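Local coordinates for protein Aln2 (Streptomyces sp. CM020, PDB 6P7L) that has a noncanonical NTF2-like (SnoaL-like) fold and probably takes part in biosynthesis of the polyketide antibiotic alnumycin, at residues 143-148 with 152-157. Residues are numbered along the deposited sequence; the frame is centred on the assembly and turned at random.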
loop_
_atom_site.group_PDB
_atom_site.type_symbol
_atom_site.label_atom_id
_atom_site.label_comp_id
_atom_site.label_asym_id
_atom_site.label_seq_id
_atom_site.Cartn_x
_atom_site.Cartn_y
_atom_site.Cartn_z
ATOM N N ASP A 143 -4.193 -2.118 -16.214
ATOM C CA ASP A 143 -3.150 -2.799 -16.961
ATOM C C ASP A 143 -3.652 -4.122 -17.527
ATOM O O ASP A 143 -4.551 -4.759 -16.968
ATOM C CB ASP A 143 -1.935 -3.162 -16.070
ATOM C CG ASP A 143 -1.055 -1.987 -15.720
ATOM O OD1 ASP A 143 -1.100 -0.949 -16.420
ATOM O OD2 ASP A 143 -0.335 -2.139 -14.683
ATOM N N THR A 144 -3.017 -4.589 -18.593
ATOM C CA THR A 144 -3.078 -6.004 -18.932
ATOM C C THR A 144 -1.647 -6.523 -18.944
ATOM O O THR A 144 -0.721 -5.826 -19.407
ATOM C CB THR A 144 -3.753 -6.301 -20.283
ATOM O OG1 THR A 144 -2.898 -5.886 -21.349
ATOM C CG2 THR A 144 -5.097 -5.621 -20.367
ATOM N N LEU A 145 -1.479 -7.723 -18.393
ATOM C CA LEU A 145 -0.205 -8.422 -18.365
ATOM C C LEU A 145 -0.336 -9.733 -19.122
ATOM O O LEU A 145 -1.406 -10.362 -19.158
ATOM C CB LEU A 145 0.267 -8.707 -16.924
ATOM C CG LEU A 145 0.108 -7.561 -15.938
ATOM C CD1 LEU A 145 0.341 -8.032 -14.501
ATOM C CD2 LEU A 145 1.019 -6.433 -16.316
ATOM N N VAL A 146 0.774 -10.154 -19.719
ATOM C CA VAL A 146 0.817 -11.406 -20.456
ATOM C C VAL A 146 2.082 -12.146 -20.056
ATOM O O VAL A 146 3.058 -11.552 -19.606
ATOM C CB VAL A 146 0.766 -11.190 -21.975
ATOM C CG1 VAL A 146 -0.555 -10.570 -22.382
ATOM C CG2 VAL A 146 1.968 -10.347 -22.459
ATOM N N ARG A 147 2.059 -13.457 -20.240
ATOM C CA ARG A 147 3.185 -14.314 -19.887
ATOM C C ARG A 147 4.030 -14.589 -21.128
ATOM O O ARG A 147 3.502 -15.017 -22.156
ATOM C CB ARG A 147 2.674 -15.621 -19.282
ATOM C CG ARG A 147 3.711 -16.439 -18.562
ATOM C CD ARG A 147 3.022 -17.589 -17.837
ATOM N NE ARG A 147 2.051 -17.088 -16.856
ATOM C CZ ARG A 147 2.393 -16.559 -15.689
ATOM N NH1 ARG A 147 3.682 -16.482 -15.391
ATOM N NH2 ARG A 147 1.459 -16.108 -14.830
ATOM N N VAL A 148 5.339 -14.329 -21.034
ATOM C CA VAL A 148 6.263 -14.548 -22.146
ATOM C C VAL A 148 7.435 -15.342 -21.612
ATOM O O VAL A 148 8.133 -14.880 -20.696
ATOM C CB VAL A 148 6.747 -13.221 -22.772
ATOM C CG1 VAL A 148 7.738 -13.478 -23.897
ATOM C CG2 VAL A 148 5.550 -12.444 -23.269
ATOM N N LEU A 152 5.796 -12.735 -16.391
ATOM C CA LEU A 152 4.854 -11.673 -16.721
ATOM C C LEU A 152 5.543 -10.486 -17.382
ATOM O O LEU A 152 6.683 -10.126 -17.042
ATOM C CB LEU A 152 4.126 -11.217 -15.467
ATOM C CG LEU A 152 3.043 -12.149 -14.940
ATOM C CD1 LEU A 152 2.418 -11.453 -13.698
ATOM C CD2 LEU A 152 1.981 -12.492 -15.954
ATOM N N ARG A 153 4.821 -9.872 -18.318
ATOM C CA ARG A 153 5.214 -8.660 -19.023
ATOM C C ARG A 153 3.992 -7.759 -19.160
ATOM O O ARG A 153 2.855 -8.238 -19.230
ATOM C CB ARG A 153 5.762 -8.985 -20.419
ATOM C CG ARG A 153 6.891 -10.009 -20.417
ATOM C CD ARG A 153 8.262 -9.359 -20.140
ATOM N NE ARG A 153 8.657 -8.498 -21.250
ATOM C CZ ARG A 153 9.148 -8.918 -22.407
ATOM N NH1 ARG A 153 9.338 -10.207 -22.624
ATOM N NH2 ARG A 153 9.447 -8.042 -23.361
ATOM N N SER A 154 4.229 -6.460 -19.238
ATOM C CA SER A 154 3.155 -5.497 -19.466
ATOM C C SER A 154 2.784 -5.463 -20.947
ATOM O O SER A 154 3.663 -5.361 -21.812
ATOM C CB SER A 154 3.586 -4.117 -18.995
ATOM O OG SER A 154 3.341 -3.906 -17.614
ATOM N N ARG A 155 1.484 -5.580 -21.238
ATOM C CA ARG A 155 0.956 -5.442 -22.598
ATOM C C ARG A 155 0.244 -4.122 -22.842
ATOM O O ARG A 155 0.368 -3.537 -23.925
ATOM C CB ARG A 155 0.006 -6.596 -22.921
ATOM C CG ARG A 155 -0.609 -6.500 -24.312
ATOM C CD ARG A 155 -1.380 -7.780 -24.680
ATOM N NE ARG A 155 -2.809 -7.669 -24.388
ATOM C CZ ARG A 155 -3.682 -8.662 -24.514
ATOM N NH1 ARG A 155 -3.278 -9.852 -24.929
ATOM N NH2 ARG A 155 -4.961 -8.465 -24.220
ATOM N N SER A 156 -0.484 -3.630 -21.844
ATOM C CA SER A 156 -1.293 -2.429 -21.952
ATOM C C SER A 156 -1.221 -1.726 -20.615
ATOM O O SER A 156 -1.193 -2.389 -19.581
ATOM C CB SER A 156 -2.797 -2.798 -22.264
ATOM O OG SER A 156 -3.685 -1.713 -22.038
ATOM N N ARG A 157 -1.145 -0.398 -20.621
ATOM C CA ARG A 157 -1.286 0.386 -19.400
ATOM C C ARG A 157 -2.125 1.609 -19.773
ATOM O O ARG A 157 -1.793 2.305 -20.742
ATOM C CB ARG A 157 0.068 0.807 -18.832
ATOM C CG ARG A 157 -0.038 1.755 -17.650
ATOM C CD ARG A 157 1.174 1.760 -16.733
ATOM N NE ARG A 157 1.299 0.463 -16.113
ATOM C CZ ARG A 157 2.415 -0.055 -15.601
ATOM N NH1 ARG A 157 3.547 0.651 -15.577
ATOM N NH2 ARG A 157 2.378 -1.296 -15.115
#
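Asp143 and Arg157 pair at the end of a beta hairpin away from its turn, part of the curved sheet of this NTF2-like fold, in which strand 133-148 runs antiparallel to strand 151-161. Their side chains lie side by side, and the guanidinium grips the carboxylate side-on: Arg157 NE donates to Asp143 OD1 at 2.8 Å, meeting it on the syn side, while Arg157 NH2 reaches Asp143 OD2 at 2.9 Å from above the carboxylate plane. The two planes are 34° apart, so the fork is twisted rather than flat. The bend in the arginine chain at chi3 (-65°) turns its edge onto the acid.

Next along the strands comes a classic beta bulge, with Arg155 and Ser156 both facing Thr144. Thr144 O accepts from Arg155 N at 2.9 Å and, more loosely, from Ser156 N at 3.3 Å, both on the same face of its carbonyl plane. Beyond the bulge, regular pairing resumes between Val146 and Arg153. On the Val146 side of the sheet, the Arg155 chain runs past Thr144 OG1 and crosses Val146, with Arg155 CD 3.7 Å from Val146 CG1. On the Leu145 side, Leu145 CD1 meets Leu152 CD1 at 4.1 Å.

Helix 34-52, which covers this face, also supplies polar partners: Tyr44, together with Tyr120 of strand 116-127, hydrogen-bonds Asp143 OD2, and Gln47 bonds both Arg157 NH2 and Ser154 OG. Arg157 NH1 hydrogen-bonds a glycerol, probably from the crystallisation liquor, which may mark a pocket beside the buried ion pair. Near the hairpin turn, Arg147 forms a salt bridge to Glu39, and Leu152 CD2 sits over one face of its guanidinium, 3.8 Å from Arg147 NH2.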